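Local coordinates for Esterase/lipase (Lactobacillus rhamnosus, PDB 4N5H), which probably hydrolyses carboxylic esters, and may also transfer acyl groups, as a serine esterase of the alpha/beta-hydrolase fold, at residues Trp15-Ala19 and Gly75-Tyr79; Asp34-Glu38 and Arg90-Ser94; Ile116-Phe120 and Leu154-Gln159; Phe223-Lys228 and Val255-Val261. The protein carries 1 engineered substitution. One frame throughout, in Å; residues are numbered along the deposited sequence. Where two conformers were deposited one is given.

Contact 1. Residues Trp15-Ala19 and Gly75-Tyr79; sequences WAQTA and GGWFY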
loop_
_atom_site.group_PDB
_atom_site.type_symbol
_atom_site.label_atom_id
_atom_site.label_comp_id
_atom_site.label_asym_id
_atom_site.label_seq_id
_atom_site.Cartn_x
_atom_site.Cartn_y
_atom_site.Cartn_z
ATOM N N TRP A 15 24.192 9.187 3.408
ATOM C CA TRP A 15 23.304 8.053 3.722
ATOM C C TRP A 15 21.844 8.365 3.587
ATOM O O TRP A 15 21.053 7.504 3.300
ATOM C CB TRP A 15 23.682 7.418 5.103
ATOM C CG TRP A 15 24.965 6.782 4.980
ATOM C CD1 TRP A 15 26.170 7.196 5.551
ATOM C CD2 TRP A 15 25.293 5.581 4.261
ATOM N NE1 TRP A 15 27.180 6.404 5.132
ATOM C CE2 TRP A 15 26.676 5.367 4.396
ATOM C CE3 TRP A 15 24.542 4.655 3.534
ATOM C CZ2 TRP A 15 27.338 4.304 3.762
ATOM C CZ3 TRP A 15 25.193 3.597 2.918
ATOM C CH2 TRP A 15 26.596 3.436 3.057
ATOM N N ALA A 16 21.406 9.621 3.795
ATOM C CA ALA A 16 20.017 9.991 3.509
ATOM C C ALA A 16 19.694 9.852 2.002
ATOM O O ALA A 16 18.599 9.436 1.636
ATOM C CB ALA A 16 19.705 11.444 3.984
ATOM N N GLN A 17 20.623 10.172 1.142
ATOM C CA GLN A 17 20.424 9.948 -0.289
ATOM C C GLN A 17 20.309 8.455 -0.588
ATOM O O GLN A 17 19.450 8.031 -1.355
ATOM C CB GLN A 17 21.528 10.573 -1.093
ATOM C CG GLN A 17 21.318 10.518 -2.576
ATOM C CD GLN A 17 22.499 11.159 -3.273
ATOM O OE1 GLN A 17 23.134 12.074 -2.706
ATOM N NE2 GLN A 17 22.833 10.672 -4.474
ATOM N N THR A 18 21.190 7.668 -0.023
ATOM C CA THR A 18 21.082 6.200 -0.167
ATOM C C THR A 18 19.742 5.686 0.284
ATOM O O THR A 18 19.090 4.842 -0.393
ATOM C CB THR A 18 22.194 5.549 0.639
ATOM O OG1 THR A 18 23.403 5.938 0.021
ATOM C CG2 THR A 18 22.093 4.054 0.574
ATOM N N ALA A 19 19.310 6.172 1.444
ATOM C CA ALA A 19 17.997 5.823 2.059
ATOM C C ALA A 19 16.823 6.060 1.123
ATOM O O ALA A 19 15.956 5.232 1.024
ATOM C CB ALA A 19 17.732 6.576 3.310
ATOM N N GLY A 75 25.653 -0.784 4.948
ATOM C CA GLY A 75 25.330 0.609 5.176
ATOM C C GLY A 75 26.424 1.415 5.847
ATOM O O GLY A 75 26.154 2.405 6.574
ATOM N N GLY A 76 27.645 1.085 5.543
ATOM C CA GLY A 76 28.743 1.929 5.966
ATOM C C GLY A 76 28.945 2.104 7.431
ATOM O O GLY A 76 29.535 3.116 7.891
ATOM N N TRP A 77 28.398 1.202 8.263
ATOM C CA TRP A 77 28.399 1.289 9.738
ATOM C C TRP A 77 27.555 2.370 10.395
ATOM O O TRP A 77 27.304 2.331 11.608
ATOM C CB TRP A 77 29.869 1.219 10.310
ATOM C CG TRP A 77 30.827 0.194 9.800
ATOM C CD1 TRP A 77 30.951 -1.082 10.234
ATOM C CD2 TRP A 77 31.772 0.318 8.734
ATOM N NE1 TRP A 77 31.878 -1.729 9.558
ATOM C CE2 TRP A 77 32.427 -0.914 8.618
ATOM C CE3 TRP A 77 32.153 1.381 7.887
ATOM C CZ2 TRP A 77 33.460 -1.165 7.671
ATOM C CZ3 TRP A 77 33.159 1.178 6.996
ATOM C CH2 TRP A 77 33.821 -0.112 6.865
ATOM N N PHE A 78 27.021 3.268 9.532
ATOM C CA PHE A 78 26.247 4.447 9.912
ATOM C C PHE A 78 24.761 4.371 9.574
ATOM O O PHE A 78 23.949 5.197 9.994
ATOM C CB PHE A 78 26.789 5.707 9.156
ATOM C CG PHE A 78 28.004 6.364 9.793
ATOM C CD1 PHE A 78 29.284 5.946 9.465
ATOM C CD2 PHE A 78 27.835 7.418 10.698
ATOM C CE1 PHE A 78 30.429 6.574 9.991
ATOM C CE2 PHE A 78 28.990 8.023 11.244
ATOM C CZ PHE A 78 30.237 7.584 10.907
ATOM N N TYR A 79 24.374 3.322 8.835
ATOM C CA TYR A 79 23.056 3.271 8.181
ATOM C C TYR A 79 22.547 1.837 8.197
ATOM O O TYR A 79 23.286 0.860 8.065
ATOM C CB TYR A 79 23.129 3.759 6.729
ATOM C CG TYR A 79 21.951 3.551 5.852
ATOM C CD1 TYR A 79 21.922 2.542 4.944
ATOM C CD2 TYR A 79 20.814 4.286 6.013
ATOM C CE1 TYR A 79 20.827 2.318 4.158
ATOM C CE2 TYR A 79 19.672 4.054 5.278
ATOM C CZ TYR A 79 19.680 3.044 4.319
ATOM O OH TYR A 79 18.550 2.749 3.510
HETATM O O HOH W 1 15.299 3.533 3.349
#

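Contact 2. Residues Asp34-Glu38 and Arg90-Ser94; sequences DVHWE and RYLAS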
loop_
_atom_site.group_PDB
_atom_site.type_symbol
_atom_site.label_atom_id
_atom_site.label_comp_id
_atom_site.label_asym_id
_atom_site.label_seq_id
_atom_site.Cartn_x
_atom_site.Cartn_y
_atom_site.Cartn_z
ATOM N N ASP A 34 5.924 -16.889 -1.077
ATOM C CA ASP A 34 5.978 -18.160 -0.386
ATOM C C ASP A 34 6.941 -18.192 0.800
ATOM O O ASP A 34 7.649 -19.137 1.040
ATOM C CB ASP A 34 6.264 -19.281 -1.345
ATOM C CG ASP A 34 5.255 -19.313 -2.533
ATOM O OD1 ASP A 34 4.036 -19.132 -2.298
ATOM O OD2 ASP A 34 5.755 -19.509 -3.655
ATOM N N VAL A 35 7.000 -17.054 1.466
ATOM C CA VAL A 35 7.823 -16.898 2.693
ATOM C C VAL A 35 6.966 -16.304 3.818
ATOM O O VAL A 35 6.034 -15.511 3.530
ATOM C CB VAL A 35 8.993 -15.953 2.377
ATOM C CG1 VAL A 35 9.814 -15.565 3.609
ATOM C CG2 VAL A 35 9.896 -16.661 1.367
ATOM N N HIS A 36 7.274 -16.729 5.033
ATOM C CA HIS A 36 6.709 -16.154 6.265
ATOM C C HIS A 36 7.861 -15.491 7.046
ATOM O O HIS A 36 8.954 -15.964 7.059
ATOM C CB HIS A 36 6.125 -17.226 7.167
ATOM C CG HIS A 36 4.897 -17.890 6.619
ATOM N ND1 HIS A 36 4.398 -19.071 7.120
ATOM C CD2 HIS A 36 4.077 -17.518 5.634
ATOM C CE1 HIS A 36 3.322 -19.414 6.432
ATOM N NE2 HIS A 36 3.105 -18.485 5.526
ATOM N N TRP A 37 7.533 -14.417 7.727
ATOM C CA TRP A 37 8.516 -13.760 8.590
ATOM C C TRP A 37 7.879 -13.499 9.995
ATOM O O TRP A 37 6.653 -13.293 10.105
ATOM C CB TRP A 37 9.194 -12.499 8.022
ATOM C CG TRP A 37 8.468 -11.138 7.877
ATOM C CD1 TRP A 37 7.149 -10.888 7.856
ATOM C CD2 TRP A 37 9.118 -9.850 7.602
ATOM N NE1 TRP A 37 6.909 -9.588 7.607
ATOM C CE2 TRP A 37 8.093 -8.906 7.432
ATOM C CE3 TRP A 37 10.456 -9.427 7.467
ATOM C CZ2 TRP A 37 8.371 -7.541 7.085
ATOM C CZ3 TRP A 37 10.735 -8.037 7.263
ATOM C CH2 TRP A 37 9.700 -7.135 7.054
ATOM N N GLU A 38 8.773 -13.403 10.994
ATOM C CA GLU A 38 8.458 -13.073 12.343
ATOM C C GLU A 38 9.392 -11.893 12.672
ATOM O O GLU A 38 10.589 -12.024 12.573
ATOM C CB GLU A 38 8.803 -14.272 13.242
ATOM C CG GLU A 38 7.950 -15.514 12.998
ATOM C CD GLU A 38 8.524 -16.801 13.581
ATOM O OE1 GLU A 38 9.613 -16.777 14.197
ATOM O OE2 GLU A 38 7.968 -17.924 13.293
ATOM N N ARG A 90 14.261 -12.888 2.412
ATOM C CA ARG A 90 13.111 -13.699 1.992
ATOM C C ARG A 90 13.500 -14.646 0.874
ATOM O O ARG A 90 13.070 -15.826 0.834
ATOM C CB ARG A 90 11.996 -12.786 1.465
ATOM C CG ARG A 90 11.306 -11.923 2.510
ATOM C CD ARG A 90 10.471 -10.799 1.869
ATOM N NE ARG A 90 9.704 -10.142 2.925
ATOM C CZ ARG A 90 9.393 -8.812 2.941
ATOM N NH1 ARG A 90 9.688 -7.985 1.961
ATOM N NH2 ARG A 90 8.707 -8.321 3.945
ATOM N N TYR A 91 14.289 -14.148 -0.080
ATOM C CA TYR A 91 14.722 -15.033 -1.165
ATOM C C TYR A 91 15.445 -16.273 -0.610
ATOM O O TYR A 91 15.145 -17.426 -0.958
ATOM C CB TYR A 91 15.590 -14.374 -2.270
ATOM C CG TYR A 91 16.000 -15.412 -3.256
ATOM C CD1 TYR A 91 15.054 -15.921 -4.192
ATOM C CD2 TYR A 91 17.290 -15.946 -3.245
ATOM C CE1 TYR A 91 15.417 -16.937 -5.038
ATOM C CE2 TYR A 91 17.611 -16.984 -4.119
ATOM C CZ TYR A 91 16.670 -17.471 -4.972
ATOM O OH TYR A 91 16.994 -18.471 -5.883
ATOM N N LEU A 92 16.413 -16.036 0.232
ATOM C CA LEU A 92 17.148 -17.192 0.763
ATOM C C LEU A 92 16.205 -18.138 1.497
ATOM O O LEU A 92 16.285 -19.353 1.328
ATOM C CB LEU A 92 18.295 -16.711 1.641
ATOM C CG LEU A 92 19.315 -15.785 1.034
ATOM C CD1 LEU A 92 20.314 -15.311 2.073
ATOM C CD2 LEU A 92 19.970 -16.504 -0.183
ATOM N N ALA A 93 15.314 -17.611 2.334
ATOM C CA ALA A 93 14.343 -18.446 3.065
ATOM C C ALA A 93 13.448 -19.257 2.121
ATOM O O ALA A 93 13.165 -20.432 2.398
ATOM C CB ALA A 93 13.442 -17.567 3.986
ATOM N N SER A 94 13.087 -18.661 1.006
ATOM C CA SER A 94 12.200 -19.319 0.052
ATOM C C SER A 94 12.839 -20.587 -0.552
ATOM O O SER A 94 12.097 -21.447 -1.070
ATOM C CB SER A 94 11.785 -18.367 -1.114
ATOM O OG SER A 94 12.829 -18.208 -2.073
HETATM O O HOH W 2 9.117 -21.323 -0.311
#

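Contact 3. Residues Ile116-Phe120 and Leu154-Gln159; sequences IQDIF and LVACIQ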
loop_
_atom_site.group_PDB
_atom_site.type_symbol
_atom_site.label_atom_id
_atom_site.label_comp_id
_atom_site.label_asym_id
_atom_site.label_seq_id
_atom_site.Cartn_x
_atom_site.Cartn_y
_atom_site.Cartn_z
ATOM N N ILE A 116 29.838 -5.190 17.243
ATOM C CA ILE A 116 30.200 -6.585 17.419
ATOM C C ILE A 116 29.480 -7.229 18.579
ATOM O O ILE A 116 28.956 -8.333 18.461
ATOM C CB ILE A 116 31.747 -6.737 17.549
ATOM C CG1 ILE A 116 32.437 -6.324 16.197
ATOM C CG2 ILE A 116 32.060 -8.131 18.073
ATOM C CD1 ILE A 116 32.279 -7.353 15.064
ATOM N N GLN A 117 29.308 -6.486 19.664
ATOM C CA GLN A 117 28.567 -7.001 20.828
ATOM C C GLN A 117 27.101 -7.232 20.468
ATOM O O GLN A 117 26.529 -8.274 20.852
ATOM C CB GLN A 117 28.707 -6.072 22.012
ATOM C CG GLN A 117 30.077 -6.184 22.618
ATOM C CD GLN A 117 30.293 -5.227 23.845
ATOM O OE1 GLN A 117 29.469 -4.376 24.152
ATOM N NE2 GLN A 117 31.399 -5.407 24.542
ATOM N N ASP A 118 26.529 -6.287 19.712
ATOM C CA ASP A 118 25.120 -6.466 19.265
ATOM C C ASP A 118 24.976 -7.696 18.405
ATOM O O ASP A 118 24.086 -8.532 18.609
ATOM C CB ASP A 118 24.628 -5.252 18.487
ATOM C CG ASP A 118 24.404 -4.024 19.377
ATOM O OD1 ASP A 118 24.416 -4.154 20.644
ATOM O OD2 ASP A 118 24.210 -2.919 18.819
ATOM N N ILE A 119 25.890 -7.851 17.461
ATOM C CA ILE A 119 25.826 -9.083 16.600
ATOM C C ILE A 119 25.966 -10.360 17.383
ATOM O O ILE A 119 25.163 -11.295 17.222
ATOM C CB ILE A 119 26.808 -8.978 15.394
ATOM C CG1 ILE A 119 26.514 -7.822 14.483
ATOM C CG2 ILE A 119 26.862 -10.240 14.636
ATOM C CD1 ILE A 119 27.607 -7.383 13.515
ATOM N N PHE A 120 26.943 -10.425 18.317
ATOM C CA PHE A 120 27.089 -11.629 19.125
ATOM C C PHE A 120 25.862 -11.866 20.026
ATOM O O PHE A 120 25.469 -13.003 20.247
ATOM C CB PHE A 120 28.369 -11.572 19.968
ATOM C CG PHE A 120 29.522 -12.217 19.299
ATOM C CD1 PHE A 120 30.290 -11.446 18.396
ATOM C CD2 PHE A 120 29.801 -13.555 19.490
ATOM C CE1 PHE A 120 31.329 -12.028 17.724
ATOM C CE2 PHE A 120 30.852 -14.169 18.826
ATOM C CZ PHE A 120 31.555 -13.425 17.899
ATOM N N LEU A 154 34.963 -10.222 10.688
ATOM C CA LEU A 154 35.459 -10.100 12.112
ATOM C C LEU A 154 34.793 -11.049 13.062
ATOM O O LEU A 154 35.469 -11.707 13.897
ATOM C CB LEU A 154 35.317 -8.655 12.590
ATOM C CG LEU A 154 36.527 -7.758 12.474
ATOM C CD1 LEU A 154 37.044 -7.630 11.034
ATOM C CD2 LEU A 154 36.333 -6.363 13.075
ATOM N N VAL A 155 33.468 -11.212 12.984
ATOM C CA VAL A 155 32.730 -12.113 13.837
ATOM C C VAL A 155 33.260 -13.561 13.660
ATOM O O VAL A 155 33.484 -14.267 14.601
ATOM C CB VAL A 155 31.207 -12.055 13.451
ATOM C CG1 VAL A 155 30.428 -13.266 13.975
ATOM C CG2 VAL A 155 30.586 -10.798 13.946
ATOM N N ALA A 156 33.562 -13.953 12.401
ATOM C CA ALA A 156 34.082 -15.299 12.101
ATOM C C ALA A 156 35.419 -15.543 12.843
ATOM O O ALA A 156 35.592 -16.629 13.390
ATOM C CB ALA A 156 34.305 -15.469 10.623
ATOM N N CYS A 157 36.250 -14.547 12.918
ATOM C CA CYS A 157 37.531 -14.680 13.629
ATOM C C CYS A 157 37.365 -14.652 15.133
ATOM O O CYS A 157 37.955 -15.469 15.880
ATOM C CB CYS A 157 38.444 -13.546 13.233
ATOM S SG CYS A 157 38.994 -13.618 11.498
ATOM N N ILE A 158 36.539 -13.723 15.590
ATOM C CA ILE A 158 36.299 -13.573 17.038
ATOM C C ILE A 158 35.723 -14.831 17.612
ATOM O O ILE A 158 36.111 -15.261 18.703
ATOM C CB ILE A 158 35.446 -12.340 17.364
ATOM C CG1 ILE A 158 36.146 -11.059 16.927
ATOM C CG2 ILE A 158 35.077 -12.283 18.848
ATOM C CD1 ILE A 158 35.231 -9.882 16.741
ATOM N N GLN A 159 34.807 -15.484 16.928
ATOM C CA GLN A 159 34.224 -16.690 17.410
ATOM C C GLN A 159 35.267 -17.804 17.646
ATOM O O GLN A 159 34.988 -18.707 18.428
ATOM C CB GLN A 159 33.115 -17.124 16.437
ATOM C CG GLN A 159 32.554 -18.513 16.640
ATOM C CD GLN A 159 31.748 -18.703 17.917
ATOM O OE1 GLN A 159 31.416 -17.747 18.593
ATOM N NE2 GLN A 159 31.386 -19.944 18.202
#

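Contact 4. Residues Phe223-Lys228 and Val255-Val261; sequences FSQVVK and VFDANHV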
loop_
_atom_site.group_PDB
_atom_site.type_symbol
_atom_site.label_atom_id
_atom_site.label_comp_id
_atom_site.label_asym_id
_atom_site.label_seq_id
_atom_site.Cartn_x
_atom_site.Cartn_y
_atom_site.Cartn_z
ATOM N N PHE A 223 40.291 -7.221 8.767
ATOM C CA PHE A 223 40.391 -8.689 8.767
ATOM C C PHE A 223 41.826 -9.175 8.856
ATOM O O PHE A 223 42.104 -10.179 9.499
ATOM C CB PHE A 223 39.677 -9.256 7.523
ATOM C CG PHE A 223 39.728 -10.721 7.420
ATOM C CD1 PHE A 223 38.856 -11.478 8.147
ATOM C CD2 PHE A 223 40.584 -11.335 6.531
ATOM C CE1 PHE A 223 38.873 -12.857 8.104
ATOM C CE2 PHE A 223 40.601 -12.706 6.433
ATOM C CZ PHE A 223 39.741 -13.465 7.237
ATOM N N SER A 224 42.735 -8.520 8.145
ATOM C CA SER A 224 44.124 -8.909 8.150
ATOM C C SER A 224 44.702 -8.877 9.583
ATOM O O SER A 224 45.724 -9.511 9.797
ATOM C CB SER A 224 44.927 -7.971 7.279
ATOM O OG SER A 224 44.816 -6.600 7.602
ATOM N N GLN A 225 44.091 -8.085 10.498
ATOM C CA GLN A 225 44.550 -8.020 11.908
ATOM C C GLN A 225 43.928 -9.046 12.768
ATOM O O GLN A 225 44.509 -9.406 13.773
ATOM C CB GLN A 225 44.287 -6.660 12.493
ATOM C CG GLN A 225 45.110 -5.577 11.926
ATOM C CD GLN A 225 44.572 -4.225 12.142
ATOM O OE1 GLN A 225 43.398 -3.934 12.025
ATOM N NE2 GLN A 225 45.504 -3.297 12.415
ATOM N N VAL A 226 42.717 -9.556 12.464
ATOM C CA VAL A 226 42.114 -10.586 13.298
ATOM C C VAL A 226 42.279 -12.022 12.802
ATOM O O VAL A 226 42.053 -12.949 13.541
ATOM C CB VAL A 226 40.594 -10.238 13.540
ATOM C CG1 VAL A 226 40.466 -8.972 14.381
ATOM C CG2 VAL A 226 39.872 -10.015 12.239
ATOM N N VAL A 227 42.755 -12.198 11.572
ATOM C CA VAL A 227 42.868 -13.501 10.944
ATOM C C VAL A 227 44.025 -14.355 11.499
ATOM O O VAL A 227 43.958 -15.595 11.478
ATOM C CB VAL A 227 43.013 -13.355 9.391
ATOM C CG1 VAL A 227 44.333 -12.689 9.008
ATOM C CG2 VAL A 227 42.906 -14.674 8.721
ATOM N N LYS A 228 45.014 -13.676 12.043
ATOM C CA LYS A 228 46.366 -14.281 12.322
ATOM C C LYS A 228 46.248 -15.399 13.302
ATOM O O LYS A 228 45.689 -15.221 14.401
ATOM C CB LYS A 228 47.307 -13.217 12.875
ATOM C CG LYS A 228 47.514 -12.021 11.933
ATOM C CD LYS A 228 48.404 -10.917 12.520
ATOM C CE LYS A 228 48.037 -10.517 13.986
ATOM N NZ LYS A 228 47.404 -9.158 14.262
ATOM N N VAL A 255 45.108 -11.215 1.503
ATOM C CA VAL A 255 45.063 -11.650 2.938
ATOM C C VAL A 255 44.703 -13.100 3.105
ATOM O O VAL A 255 45.349 -13.849 3.896
ATOM C CB VAL A 255 44.090 -10.802 3.781
ATOM C CG1 VAL A 255 44.052 -11.327 5.208
ATOM C CG2 VAL A 255 44.459 -9.343 3.666
ATOM N N PHE A 256 43.705 -13.570 2.312
ATOM C CA PHE A 256 43.342 -14.949 2.321
ATOM C C PHE A 256 44.557 -15.845 1.955
ATOM O O PHE A 256 44.851 -16.845 2.624
ATOM C CB PHE A 256 42.245 -15.238 1.342
ATOM C CG PHE A 256 40.805 -14.808 1.773
ATOM C CD1 PHE A 256 40.446 -14.482 3.088
ATOM C CD2 PHE A 256 39.776 -14.928 0.818
ATOM C CE1 PHE A 256 39.115 -14.186 3.389
ATOM C CE2 PHE A 256 38.450 -14.670 1.154
ATOM C CZ PHE A 256 38.122 -14.332 2.447
ATOM N N ASP A 257 45.252 -15.463 0.887
ATOM C CA ASP A 257 46.348 -16.303 0.390
ATOM C C ASP A 257 47.456 -16.353 1.394
ATOM O O ASP A 257 47.964 -17.426 1.675
ATOM C CB ASP A 257 46.790 -15.802 -0.985
ATOM C CG ASP A 257 45.766 -16.121 -2.100
ATOM O OD1 ASP A 257 44.950 -17.073 -1.947
ATOM O OD2 ASP A 257 45.908 -15.478 -3.142
ATOM N N ALA A 258 47.777 -15.220 1.988
ATOM C CA ALA A 258 48.890 -15.138 2.976
ATOM C C ALA A 258 48.637 -15.897 4.253
ATOM O O ALA A 258 49.588 -16.447 4.914
ATOM C CB ALA A 258 49.137 -13.701 3.254
ATOM N N ASN A 259 47.346 -16.072 4.611
ATOM C CA ASN A 259 46.975 -16.722 5.812
ATOM C C ASN A 259 46.436 -18.109 5.620
ATOM O O ASN A 259 45.947 -18.774 6.531
ATOM C CB ASN A 259 46.027 -15.850 6.605
ATOM C CG ASN A 259 46.688 -14.662 7.187
ATOM O OD1 ASN A 259 47.260 -14.794 8.265
ATOM N ND2 ASN A 259 46.629 -13.501 6.537
ATOM N N HIS A 260 46.540 -18.634 4.412
ATOM C CA HIS A 260 46.059 -20.003 4.101
ATOM C C HIS A 260 44.590 -20.273 4.471
ATOM O O HIS A 260 44.192 -21.337 4.913
ATOM C CB HIS A 260 46.935 -21.106 4.742
ATOM C CG HIS A 260 48.386 -20.857 4.517
ATOM N ND1 HIS A 260 48.947 -20.922 3.261
ATOM C CD2 HIS A 260 49.352 -20.385 5.340
ATOM C CE1 HIS A 260 50.214 -20.559 3.329
ATOM N NE2 HIS A 260 50.487 -20.255 4.583
ATOM N N VAL A 261 43.781 -19.251 4.238
ATOM C CA VAL A 261 42.320 -19.370 4.374
ATOM C C VAL A 261 41.784 -20.241 3.277
ATOM O O VAL A 261 42.213 -20.059 2.108
ATOM C CB VAL A 261 41.712 -17.929 4.329
ATOM C CG1 VAL A 261 40.206 -17.982 4.398
ATOM C CG2 VAL A 261 42.233 -17.110 5.498
HETATM O O HOH W 3 47.268 -10.916 7.890
#

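Contact 1. Residues Trp15-Ala19 and Gly75-Tyr79
W15 contributes the largest share of this contact, with Y79 close behind, and drives its indole from the N-terminal helix into the glycine-rich turn after strand 66-72. The six-membered ring lies with one face over G75, CH2 of W15 being 3.4 Å from C of G75, while CZ2 of W15 comes within 3.5 Å of CA of G76. A CB on G76 would collide with the indole, and positive phi also suits both glycines. The Y79 ring runs nearly parallel to the indole (14°), but with centroids 5.5 Å apart the two barely overlap. One helical turn on, T18 adds CG2 at 4.2 Å from CE1 of Y79, and A19 packs CB 3.7 Å from CE2 of Y79. The Y79 hydroxyl is hydrogen-bonded to D22, farther along the helix. The glycines belong to an HGGG motif, which in related hydrolases helps form the oxyanion hole and probably does so here. Helix 2-28 covers the loop leading to helix 86-94, with Y206 of helix 203-211 hydrogen-bonded to W15 NE1.

Contact 2. Residues Asp34-Glu38 and Arg90-Ser94
Three residues of the helix, R90, A93 and S94, meet V35 and W37 of the edge strand. R90 leaves the helix sideways, yet its m, t, t chain extends until the guanidinium lies over the indole of W37. CZ of R90 is 4.4 Å from the centroid of the six-membered ring and only 7° off its normal, a cation-pi interaction. W37 meets it with chi1 in the p well, CZ2 of W37 lying 3.3 Å from NH2 of R90, while N87 binds NH1. V35, in the t rotamer, sets CG2 3.3 Å from O of R90 and 3.6 Å from CB of S94, with CG1 4.2 Å from CB of A93. The p rotamer of S94 turns OG back onto O of Y91 (2.7 Å), and a water joins O of D34 to O of S94. The strand segment crosses the helix at 122°, axes 8.4 Å apart. Strand 35-42 pairs with strand 52-58, whose Y56 touches R90 and A93, and R30 of a second subunit packs on W37.

Contact 3. Residues Ile116-Phe120 and Leu154-Gln159
Apolar contacts between two helices that cross at -71°, with segment axes 11.1 Å apart at closest approach, make up nearly all of this buried interface. On the aliphatic side, CD1 of I116 reaches CB of L154 at 4.1 Å and CG2 of V155 at 4.0 Å, while CG2 of I116 lies 3.9 Å from CD1 of I158. V155 also receives I119, whose CG2 is 3.8 Å from CG2 of V155, so this one valine methyl touches both isoleucines of 116-120, and F120 as well. The aromatic part belongs to F120, which has the largest covered area of the contact. Its CB starts sideways, but the ring swings across, with CE1 of F120 4.0 Å from CG2 of V155 and CZ of F120 3.8 Å from CG2 of I158. Polar atoms enter at one margin, where OE1 of Q159 approaches the edge of the F120 ring, 3.6 Å from CE2; NE2 of Q159 is hydrogen-bonded to O of V173. Helix 147-158 follows the probable nucleophile elbow at S146. Cohesion between the helices rests on shape and burial of apolar surface, and between these segments no polar pairing fixes their relative position.

Contact 4. Residues Phe223-Lys228 and Val255-Val261
V255, F223 and V227 have the most surface covered here, and they build a small apolar centre between the short helix 223-226 and the end of helix 246-258. V255 is the shared partner: its CG1 lies 3.7 Å from CD2 of F223, 3.8 Å from CA of S224 and 4.0 Å from CG1 of V227. F223, in the t rotamer, also touches F256, CE2 of F223 being 3.7 Å from CE1 of F256; the two ring planes stand at 83°, with centroids 5.8 Å apart. V227 works at the other end, where its CG2 lies 4.1 Å from CG2 of V261 and its CG1 3.5 Å from ND2 of N259. Helix 246-258 ends in a Schellman motif: H260, with positive phi, is its C-prime residue, V261 N bonds to F256 O at 3.1 Å, and the bond from H260 N to D257 O is weak. The turn brings V261 round to meet V227. N259 donates from ND2 to O of V255 (3.0 Å) and to a water that in turn donates to O of S224. The two segments are therefore held by an apolar cluster with one bridging water at its margin, the one polar link between them.

How the contacts relate
Along the chain, contacts 1 and 2 alternate their segments, contact 3 follows them and contact 4 closes the series. Helix 2-28 and strand 35-42 are consecutive, yet contacts 1 and 2 have centres 25 Å apart. Contacts 2 and 4 lie on opposite sides of the chain's centre, 34 Å between centres. Contacts 3 and 4 touch: C157 and L154 of helix 147-158 pack against F223, V226 and V227, so that helix bridges helix 112-129 and the 223-228 segment. Contact 1 comes within about 7 Å of contact 3 (nearest atoms). In this alpha/beta-hydrolase fold contacts 1 and 3 lie nearer the probable S146, D243 and H278 triad, contacts 2 and 4 toward the periphery.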